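Local coordinates for protein putative thiol-disulfide isomerase or thioredoxin (Salmonella enterica subsp. enterica serovar Typhimurium, PDB 3L9V) that probably acts as a DsbA-type thiol-disulfide oxidoreductase that forms or exchanges disulfide bonds in partner proteins, at residues A[54-59]-A[66-71]; A[61-66]-A[98-103]; A[85-90]-A[104-109]. One frame throughout, in Å; residues are numbered along the deposited sequence.

Contact 1 of 3, residues A[54-59]-A[66-71]; sequences KYHVSL and ELTRAW
H56 and T68 meet at the tightest part of this contact, where the end of edge strand 52-56 faces helix 64-77. With CG anti to the backbone N (chi1 -160°), the H56 ring lies against the helix. T68 OG1 sits at its edge, in plane, 3.1 Å from ND1 in a nearly straight hydrogen bond. L67 adds an apolar neighbour, its CB 3.4 Å from H56 CE1. T68 OG1 also lies 2.6 Å from S58 OG, itself bonded to E135, but its proton could instead serve G64 O, so that bond is unsettled.

Tryptophan suits its place because it pairs an apolar bicycle with a single N-H: W71 NE1 donates to K54 O at 2.8 Å from above the carbonyl plane, the oxygen lying close to the indole plane. W71 CB lies 3.9 Å from H56 CB, and K54 CB rests by the benzo ring. The lysine chain then leads away, its NZ forming salt bridges with E84 and D39. All touching residues are buried; exposure begins only at L59 and on the helix side turned from the strand, at E66 and R69.

Chemically, the join between a thioredoxin-fold strand and the helical insertion of a DsbA-like protein is polar as well as apolar. H56 NE2 bonds to F24 N while ND1 meets T68 OG1, so both nitrogens of the buried imidazole are engaged, which should fix the ring's rotation.

Contact 2 of 3, residues A[61-66]-A[98-103]; sequences GPLGHE and HSPDDV
L63 pushes its isobutyl group against the N-terminal turn of helix 100-111, a turn closed by a capping box between S99 and D102. The first segment leads up to it through a type I beta turn from G61 to G64. G61 opens that turn at positive phi (75°), a conformation glycine adopts easily, and P62 follows with the restricted phi that suits the second position of such a turn. L63 is the N-cap residue of helix 64-77, and its backbone N bonds to the Y25 hydroxyl.

Its CG lies anti to the carbonyl carbon (chi1 -64°), and the two methyls divide the far surface between them. CD1 comes within 3.6 Å of H98 C and also touches V103 CG2 at 4.0 Å, while CD2 lies 3.7 Å from P100 CD. A branched, wholly apolar side chain fits here because it covers both a backbone bend and a proline ring. G64 ends the turn and begins the helix. Within the first turn of that helix, E66 bends at chi2, and its OE2 passes obliquely by P100 CG at 4.0 Å. V103 CG1 lies near E66 O, while CG2 faces L63. P100 suits the first turn of its helix, where no backbone N-H is needed for an intrahelical bond.

The capping box closes that first turn of helix 100-111. S99 OG accepts from D102 N at 3.3 Å, a long bond, and D102 OD1 makes a salt bridge with R105. The other carboxylate oxygen, D102 OD2, takes two bonds on its anti side, H98 N at 2.8 Å and S99 N at 3.0 Å, from opposite faces of the carboxylate plane.

Contact 3 of 3, residues A[85-90]-A[104-109]; sequences KAFFTA and RRVFMS
V106 holds CG1 anti to its backbone N (chi1 168°) and CG2 anti to its carbonyl carbon, so its two methyls spread toward different residues of helix 80-93. F87 has CG anti to its own carbonyl carbon (chi1 -80°); although its CB does not point straight at the other helix, the ring carried from there comes nearer and lies against V106. CG1 of V106 lies over one face of the F87 ring, 4.1 Å from its centroid, in a CH-pi contact. The same methyl touches A86 CB at 3.7 Å. The other branch, V106 CG2, meets A90 CB at 3.6 Å.

Alanine suits positions 86 and 90, one helical turn apart, because a lone methyl at each lets the beta-branched valine come close to the helix between them. The two segments run at 136° to each other, roughly midway between perpendicular and antiparallel, with axes 9.6 Å apart. This is the packing of successive helices in the helical domain that DsbA-like proteins carry inserted in their thioredoxin fold; the connection from one helix to the next supplies L97, which also touches F87 and A90.

Deeper in, F87 CZ comes to 4.2 Å from F107 CB. Phenylalanine is apt at both sites, for each ring is buried against helix 64-77: F87 on L67 and A70, F107 on L73 and M77. F87 also meets the ring of F24, and F107 makes an edge-to-face pair with Y118. On helix 80-93 itself, T89 turns its hydroxyl back to its own helix, OG1 donating to K85 O at 2.8 Å, while T89 N reaches that oxygen from the opposite face of the carbonyl plane.

In the fold
From the N terminus, the chain passes strands 5-7 and 18-22 and helices 27-35 and 38-43 before strand 52-56, where contact 1 closes a short loop by folding helix 64-77 back on that strand. Contact 2 opens inside this loop, at 61-66, and closes only at 98-103, so contacts 1 and 2 cross, sharing E66. Contact 3 starts at 85-90 within the span of contact 2 and ends beyond it at 104-109, so these two cross as well, whereas contacts 1 and 3 follow in series. Together they tie the edge strand to helix 64-77, the start of that helix to helix 100-111, and the latter to helix 80-93.

Contact 1 of 3, residues A[54-59]-A[66-71]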
loop_
_atom_site.group_PDB
_atom_site.type_symbol
_atom_site.label_atom_id
_atom_site.label_comp_id
_atom_site.label_asym_id
_atom_site.label_seq_id
_atom_site.Cartn_x
_atom_site.Cartn_y
_atom_site.Cartn_z
ATOM N N LYS A 54 4.345 1.753 0.667
ATOM C CA LYS A 54 3.227 0.994 0.129
ATOM C C LYS A 54 3.199 1.014 -1.381
ATOM O O LYS A 54 3.383 2.053 -2.042
ATOM C CB LYS A 54 1.874 1.505 0.688
ATOM C CG LYS A 54 1.825 1.538 2.188
ATOM C CD LYS A 54 0.418 1.846 2.687
ATOM C CE LYS A 54 -0.543 0.733 2.334
ATOM N NZ LYS A 54 -1.902 0.886 2.943
ATOM N N TYR A 55 2.939 -0.153 -1.926
ATOM C CA TYR A 55 2.860 -0.316 -3.341
ATOM C C TYR A 55 1.510 -0.880 -3.694
ATOM O O TYR A 55 1.059 -1.837 -3.072
ATOM C CB TYR A 55 3.918 -1.304 -3.818
ATOM C CG TYR A 55 5.343 -0.904 -3.502
ATOM C CD1 TYR A 55 5.845 0.334 -3.891
ATOM C CD2 TYR A 55 6.206 -1.798 -2.875
ATOM C CE1 TYR A 55 7.169 0.685 -3.636
ATOM C CE2 TYR A 55 7.533 -1.460 -2.615
ATOM C CZ TYR A 55 8.003 -0.222 -2.999
ATOM O OH TYR A 55 9.301 0.109 -2.730
ATOM N N HIS A 56 0.915 -0.323 -4.742
ATOM C CA HIS A 56 -0.387 -0.757 -5.237
ATOM C C HIS A 56 -0.276 -1.905 -6.235
ATOM O O HIS A 56 0.679 -1.976 -7.019
ATOM C CB HIS A 56 -1.149 0.422 -5.863
ATOM C CG HIS A 56 -2.615 0.182 -5.956
ATOM N ND1 HIS A 56 -3.238 -0.280 -7.106
ATOM C CD2 HIS A 56 -3.602 0.285 -5.029
ATOM C CE1 HIS A 56 -4.520 -0.443 -6.876
ATOM N NE2 HIS A 56 -4.777 -0.095 -5.628
ATOM N N VAL A 57 -1.244 -2.815 -6.198
ATOM C CA VAL A 57 -1.227 -3.969 -7.082
ATOM C C VAL A 57 -2.365 -3.839 -8.084
ATOM O O VAL A 57 -3.457 -3.377 -7.752
ATOM C CB VAL A 57 -1.314 -5.326 -6.322
ATOM C CG1 VAL A 57 -0.361 -5.338 -5.106
ATOM C CG2 VAL A 57 -2.721 -5.629 -5.906
ATOM N N SER A 58 -2.088 -4.253 -9.313
ATOM C CA SER A 58 -2.937 -3.964 -10.455
ATOM C C SER A 58 -3.899 -5.087 -10.732
ATOM O O SER A 58 -4.909 -4.874 -11.393
ATOM C CB SER A 58 -2.069 -3.730 -11.695
ATOM O OG SER A 58 -1.205 -2.644 -11.448
ATOM N N LEU A 59 -3.591 -6.279 -10.220
ATOM C CA LEU A 59 -4.329 -7.458 -10.649
ATOM C C LEU A 59 -5.800 -7.434 -10.253
ATOM O O LEU A 59 -6.634 -8.059 -10.903
ATOM C CB LEU A 59 -3.641 -8.773 -10.227
ATOM C CG LEU A 59 -3.571 -9.337 -8.805
ATOM C CD1 LEU A 59 -4.933 -9.493 -8.131
ATOM C CD2 LEU A 59 -2.864 -10.688 -8.862
ATOM N N GLU A 66 -5.167 1.430 -13.505
ATOM C CA GLU A 66 -5.315 2.883 -13.429
ATOM C C GLU A 66 -4.995 3.398 -12.023
ATOM O O GLU A 66 -4.360 4.441 -11.854
ATOM C CB GLU A 66 -6.748 3.293 -13.813
ATOM C CG GLU A 66 -7.052 3.214 -15.297
ATOM C CD GLU A 66 -7.618 1.856 -15.731
ATOM O OE1 GLU A 66 -7.554 0.866 -14.956
ATOM O OE2 GLU A 66 -8.115 1.779 -16.870
ATOM N N LEU A 67 -5.461 2.672 -11.010
ATOM C CA LEU A 67 -5.125 2.994 -9.633
ATOM C C LEU A 67 -3.604 2.875 -9.390
ATOM O O LEU A 67 -3.010 3.758 -8.807
ATOM C CB LEU A 67 -5.936 2.110 -8.679
ATOM C CG LEU A 67 -7.437 2.518 -8.727
ATOM C CD1 LEU A 67 -8.286 1.477 -8.063
ATOM C CD2 LEU A 67 -7.643 3.874 -8.046
ATOM N N THR A 68 -2.985 1.787 -9.849
ATOM C CA THR A 68 -1.535 1.631 -9.702
ATOM C C THR A 68 -0.758 2.825 -10.290
ATOM O O THR A 68 0.199 3.290 -9.704
ATOM C CB THR A 68 -1.031 0.300 -10.336
ATOM O OG1 THR A 68 -1.564 -0.813 -9.604
ATOM C CG2 THR A 68 0.555 0.202 -10.355
ATOM N N ARG A 69 -1.187 3.310 -11.442
ATOM C CA ARG A 69 -0.544 4.457 -12.089
ATOM C C ARG A 69 -0.854 5.708 -11.299
ATOM O O ARG A 69 0.010 6.545 -11.118
ATOM C CB ARG A 69 -1.000 4.592 -13.552
ATOM C CG ARG A 69 -0.371 5.788 -14.346
ATOM C CD ARG A 69 -0.603 5.622 -15.858
ATOM N NE ARG A 69 0.270 4.607 -16.426
ATOM C CZ ARG A 69 1.527 4.831 -16.808
ATOM N NH1 ARG A 69 2.043 6.049 -16.712
ATOM N NH2 ARG A 69 2.265 3.839 -17.293
ATOM N N ALA A 70 -2.086 5.821 -10.800
ATOM C CA ALA A 70 -2.465 6.964 -9.984
ATOM C C ALA A 70 -1.622 6.991 -8.713
ATOM O O ALA A 70 -1.134 8.052 -8.301
ATOM C CB ALA A 70 -3.956 6.915 -9.648
ATOM N N TRP A 71 -1.424 5.811 -8.113
ATOM C CA TRP A 71 -0.562 5.694 -6.940
ATOM C C TRP A 71 0.911 6.019 -7.260
ATOM O O TRP A 71 1.610 6.630 -6.470
ATOM C CB TRP A 71 -0.657 4.268 -6.378
ATOM C CG TRP A 71 0.015 4.124 -5.061
ATOM C CD1 TRP A 71 1.190 3.451 -4.804
ATOM C CD2 TRP A 71 -0.434 4.651 -3.800
ATOM N NE1 TRP A 71 1.501 3.554 -3.462
ATOM C CE2 TRP A 71 0.518 4.266 -2.824
ATOM C CE3 TRP A 71 -1.537 5.425 -3.406
ATOM C CZ2 TRP A 71 0.387 4.608 -1.470
ATOM C CZ3 TRP A 71 -1.664 5.776 -2.075
ATOM C CH2 TRP A 71 -0.707 5.363 -1.112
#

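Contact 2 of 3, residues A[61-66]-A[98-103]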
loop_
_atom_site.group_PDB
_atom_site.type_symbol
_atom_site.label_atom_id
_atom_site.label_comp_id
_atom_site.label_asym_id
_atom_site.label_seq_id
_atom_site.Cartn_x
_atom_site.Cartn_y
_atom_site.Cartn_z
ATOM N N GLY A 61 -9.595 -5.996 -9.515
ATOM C CA GLY A 61 -10.610 -5.035 -9.908
ATOM C C GLY A 61 -10.482 -4.427 -11.296
ATOM O O GLY A 61 -9.437 -4.503 -11.938
ATOM N N PRO A 62 -11.574 -3.822 -11.778
ATOM C CA PRO A 62 -11.644 -3.190 -13.103
ATOM C C PRO A 62 -10.599 -2.091 -13.292
ATOM O O PRO A 62 -10.011 -2.023 -14.357
ATOM C CB PRO A 62 -13.041 -2.551 -13.128
ATOM C CG PRO A 62 -13.822 -3.255 -12.080
ATOM C CD PRO A 62 -12.837 -3.712 -11.028
ATOM N N LEU A 63 -10.385 -1.245 -12.288
ATOM C CA LEU A 63 -9.483 -0.105 -12.438
ATOM C C LEU A 63 -8.071 -0.417 -11.936
ATOM O O LEU A 63 -7.263 0.492 -11.724
ATOM C CB LEU A 63 -10.062 1.140 -11.743
ATOM C CG LEU A 63 -11.383 1.687 -12.339
ATOM C CD1 LEU A 63 -12.052 2.720 -11.442
ATOM C CD2 LEU A 63 -11.181 2.267 -13.735
ATOM N N GLY A 64 -7.777 -1.701 -11.750
ATOM C CA GLY A 64 -6.511 -2.113 -11.150
ATOM C C GLY A 64 -5.304 -1.330 -11.646
ATOM O O GLY A 64 -4.504 -0.817 -10.872
ATOM N N HIS A 65 -5.171 -1.231 -12.955
ATOM C CA HIS A 65 -3.960 -0.658 -13.517
ATOM C C HIS A 65 -3.971 0.844 -13.427
ATOM O O HIS A 65 -2.918 1.460 -13.301
ATOM C CB HIS A 65 -3.776 -1.097 -14.970
ATOM C CG HIS A 65 -3.370 -2.527 -15.117
ATOM N ND1 HIS A 65 -2.048 -2.925 -15.126
ATOM C CD2 HIS A 65 -4.107 -3.656 -15.256
ATOM C CE1 HIS A 65 -1.991 -4.234 -15.282
ATOM N NE2 HIS A 65 -3.227 -4.702 -15.366
ATOM N N GLU A 66 -5.167 1.430 -13.505
ATOM C CA GLU A 66 -5.315 2.883 -13.429
ATOM C C GLU A 66 -4.995 3.398 -12.023
ATOM O O GLU A 66 -4.360 4.441 -11.854
ATOM C CB GLU A 66 -6.748 3.293 -13.813
ATOM C CG GLU A 66 -7.052 3.214 -15.297
ATOM C CD GLU A 66 -7.618 1.856 -15.731
ATOM O OE1 GLU A 66 -7.554 0.866 -14.956
ATOM O OE2 GLU A 66 -8.115 1.779 -16.870
ATOM N N HIS A 98 -15.720 4.011 -10.495
ATOM C CA HIS A 98 -16.108 3.062 -11.536
ATOM C C HIS A 98 -15.307 3.199 -12.819
ATOM O O HIS A 98 -15.122 2.221 -13.534
ATOM C CB HIS A 98 -17.584 3.222 -11.906
ATOM C CG HIS A 98 -18.486 3.470 -10.739
ATOM N ND1 HIS A 98 -18.673 2.551 -9.731
ATOM C CD2 HIS A 98 -19.282 4.526 -10.439
ATOM C CE1 HIS A 98 -19.532 3.032 -8.851
ATOM N NE2 HIS A 98 -19.918 4.231 -9.259
ATOM N N SER A 99 -14.857 4.409 -13.126
ATOM C CA SER A 99 -14.235 4.677 -14.419
ATOM C C SER A 99 -12.903 5.406 -14.286
ATOM O O SER A 99 -12.583 5.937 -13.240
ATOM C CB SER A 99 -15.168 5.534 -15.266
ATOM O OG SER A 99 -15.027 6.878 -14.883
ATOM N N PRO A 100 -12.111 5.405 -15.354
ATOM C CA PRO A 100 -10.840 6.118 -15.318
ATOM C C PRO A 100 -11.031 7.586 -14.997
ATOM O O PRO A 100 -10.198 8.117 -14.283
ATOM C CB PRO A 100 -10.290 5.923 -16.723
ATOM C CG PRO A 100 -10.858 4.619 -17.151
ATOM C CD PRO A 100 -12.215 4.506 -16.513
ATOM N N ASP A 101 -12.106 8.219 -15.471
ATOM C CA ASP A 101 -12.362 9.620 -15.118
ATOM C C ASP A 101 -12.576 9.797 -13.610
ATOM O O ASP A 101 -12.213 10.820 -13.029
ATOM C CB ASP A 101 -13.592 10.184 -15.862
ATOM C CG ASP A 101 -13.389 10.300 -17.375
ATOM O OD1 ASP A 101 -14.346 10.714 -18.069
ATOM O OD2 ASP A 101 -12.290 9.993 -17.875
ATOM N N ASP A 102 -13.209 8.819 -12.972
ATOM C CA ASP A 102 -13.376 8.885 -11.530
ATOM C C ASP A 102 -11.998 8.972 -10.858
ATOM O O ASP A 102 -11.800 9.766 -9.945
ATOM C CB ASP A 102 -14.101 7.636 -11.023
ATOM C CG ASP A 102 -15.599 7.677 -11.274
ATOM O OD1 ASP A 102 -16.191 8.770 -11.202
ATOM O OD2 ASP A 102 -16.186 6.601 -11.510
ATOM N N VAL A 103 -11.066 8.120 -11.300
ATOM C CA VAL A 103 -9.720 8.061 -10.695
ATOM C C VAL A 103 -9.064 9.438 -10.717
ATOM O O VAL A 103 -8.614 9.930 -9.692
ATOM C CB VAL A 103 -8.816 7.051 -11.426
ATOM C CG1 VAL A 103 -7.370 7.132 -10.921
ATOM C CG2 VAL A 103 -9.374 5.653 -11.238
#

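Contact 3 of 3, residues A[85-90]-A[104-109]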
loop_
_atom_site.group_PDB
_atom_site.type_symbol
_atom_site.label_atom_id
_atom_site.label_comp_id
_atom_site.label_asym_id
_atom_site.label_seq_id
_atom_site.Cartn_x
_atom_site.Cartn_y
_atom_site.Cartn_z
ATOM N N LYS A 85 -6.199 8.052 1.654
ATOM C CA LYS A 85 -7.451 8.391 2.293
ATOM C C LYS A 85 -8.517 8.673 1.243
ATOM O O LYS A 85 -9.638 8.179 1.343
ATOM C CB LYS A 85 -7.247 9.613 3.190
ATOM C CG LYS A 85 -8.348 9.797 4.215
ATOM C CD LYS A 85 -7.956 10.763 5.327
ATOM N NZ LYS A 85 -8.895 12.109 7.240
ATOM N N ALA A 86 -8.159 9.437 0.213
ATOM C CA ALA A 86 -9.135 9.788 -0.825
ATOM C C ALA A 86 -9.673 8.591 -1.626
ATOM O O ALA A 86 -10.884 8.503 -1.879
ATOM C CB ALA A 86 -8.569 10.848 -1.769
ATOM N N PHE A 87 -8.791 7.673 -2.027
ATOM C CA PHE A 87 -9.225 6.538 -2.834
ATOM C C PHE A 87 -9.981 5.455 -2.039
ATOM O O PHE A 87 -10.840 4.760 -2.591
ATOM C CB PHE A 87 -8.065 5.941 -3.619
ATOM C CG PHE A 87 -7.728 6.707 -4.884
ATOM C CD1 PHE A 87 -8.678 6.912 -5.863
ATOM C CD2 PHE A 87 -6.457 7.191 -5.096
ATOM C CE1 PHE A 87 -8.360 7.599 -7.031
ATOM C CE2 PHE A 87 -6.141 7.893 -6.251
ATOM C CZ PHE A 87 -7.089 8.103 -7.211
ATOM N N PHE A 88 -9.657 5.302 -0.755
ATOM C CA PHE A 88 -10.412 4.367 0.066
ATOM C C PHE A 88 -11.807 4.918 0.366
ATOM O O PHE A 88 -12.777 4.191 0.351
ATOM C CB PHE A 88 -9.659 4.033 1.350
ATOM C CG PHE A 88 -8.684 2.881 1.188
ATOM C CD1 PHE A 88 -9.083 1.719 0.583
ATOM C CD2 PHE A 88 -7.381 2.976 1.672
ATOM C CE1 PHE A 88 -8.188 0.649 0.439
ATOM C CE2 PHE A 88 -6.490 1.925 1.530
ATOM C CZ PHE A 88 -6.891 0.768 0.914
ATOM N N THR A 89 -11.892 6.214 0.635
ATOM C CA THR A 89 -13.190 6.865 0.783
ATOM C C THR A 89 -13.997 6.723 -0.493
ATOM O O THR A 89 -15.133 6.248 -0.465
ATOM C CB THR A 89 -13.014 8.339 1.124
ATOM O OG1 THR A 89 -12.254 8.423 2.326
ATOM C CG2 THR A 89 -14.373 9.021 1.327
ATOM N N ALA A 90 -13.388 7.075 -1.624
ATOM C CA ALA A 90 -14.103 7.040 -2.896
ATOM C C ALA A 90 -14.610 5.652 -3.239
ATOM O O ALA A 90 -15.714 5.501 -3.768
ATOM C CB ALA A 90 -13.243 7.580 -4.029
ATOM N N ARG A 104 -9.049 10.063 -11.891
ATOM C CA ARG A 104 -8.457 11.391 -12.045
ATOM C C ARG A 104 -9.186 12.447 -11.215
ATOM O O ARG A 104 -8.580 13.337 -10.620
ATOM C CB ARG A 104 -8.438 11.802 -13.530
ATOM C CG ARG A 104 -8.250 13.323 -13.757
ATOM C CD ARG A 104 -8.107 13.647 -15.223
ATOM N NE ARG A 104 -9.355 13.361 -15.912
ATOM C CZ ARG A 104 -9.451 13.120 -17.208
ATOM N NH1 ARG A 104 -8.365 13.155 -17.973
ATOM N NH2 ARG A 104 -10.638 12.842 -17.731
ATOM N N ARG A 105 -10.507 12.356 -11.194
ATOM C CA ARG A 105 -11.317 13.306 -10.444
ATOM C C ARG A 105 -10.994 13.246 -8.954
ATOM O O ARG A 105 -10.764 14.275 -8.314
ATOM C CB ARG A 105 -12.811 13.054 -10.730
ATOM C CG ARG A 105 -13.766 14.043 -10.098
ATOM C CD ARG A 105 -15.219 13.685 -10.432
ATOM N NE ARG A 105 -15.513 12.259 -10.260
ATOM C CZ ARG A 105 -15.707 11.663 -9.084
ATOM N NH1 ARG A 105 -15.636 12.357 -7.954
ATOM N NH2 ARG A 105 -15.962 10.365 -9.035
ATOM N N VAL A 106 -10.941 12.040 -8.391
ATOM C CA VAL A 106 -10.606 11.920 -6.974
ATOM C C VAL A 106 -9.154 12.383 -6.709
ATOM O O VAL A 106 -8.863 12.954 -5.663
ATOM C CB VAL A 106 -10.775 10.463 -6.469
ATOM C CG1 VAL A 106 -10.138 10.303 -5.095
ATOM C CG2 VAL A 106 -12.262 10.041 -6.463
ATOM N N PHE A 107 -8.235 12.120 -7.636
ATOM C CA PHE A 107 -6.835 12.496 -7.399
ATOM C C PHE A 107 -6.743 14.026 -7.356
ATOM O O PHE A 107 -6.136 14.598 -6.449
ATOM C CB PHE A 107 -5.930 11.931 -8.498
ATOM C CG PHE A 107 -4.453 12.060 -8.210
ATOM C CD1 PHE A 107 -3.815 13.290 -8.301
ATOM C CD2 PHE A 107 -3.698 10.941 -7.898
ATOM C CE1 PHE A 107 -2.449 13.413 -8.057
ATOM C CE2 PHE A 107 -2.336 11.041 -7.648
ATOM C CZ PHE A 107 -1.703 12.281 -7.716
HETATM N N MSE A 108 -7.373 14.677 -8.332
HETATM C CA MSE A 108 -7.379 16.150 -8.417
HETATM C C MSE A 108 -8.020 16.801 -7.214
HETATM O O MSE A 108 -7.532 17.796 -6.707
HETATM C CB MSE A 108 -8.130 16.614 -9.670
HETATM C CG MSE A 108 -7.376 16.337 -10.937
HETATM SE SE MSE A 108 -8.511 16.726 -12.448
HETATM C CE MSE A 108 -9.002 18.552 -11.862
ATOM N N SER A 109 -9.121 16.226 -6.746
ATOM C CA SER A 109 -9.810 16.772 -5.590
ATOM C C SER A 109 -8.975 16.654 -4.317
ATOM O O SER A 109 -9.015 17.515 -3.456
ATOM C CB SER A 109 -11.153 16.066 -5.397
ATOM O OG SER A 109 -11.786 16.521 -4.216
#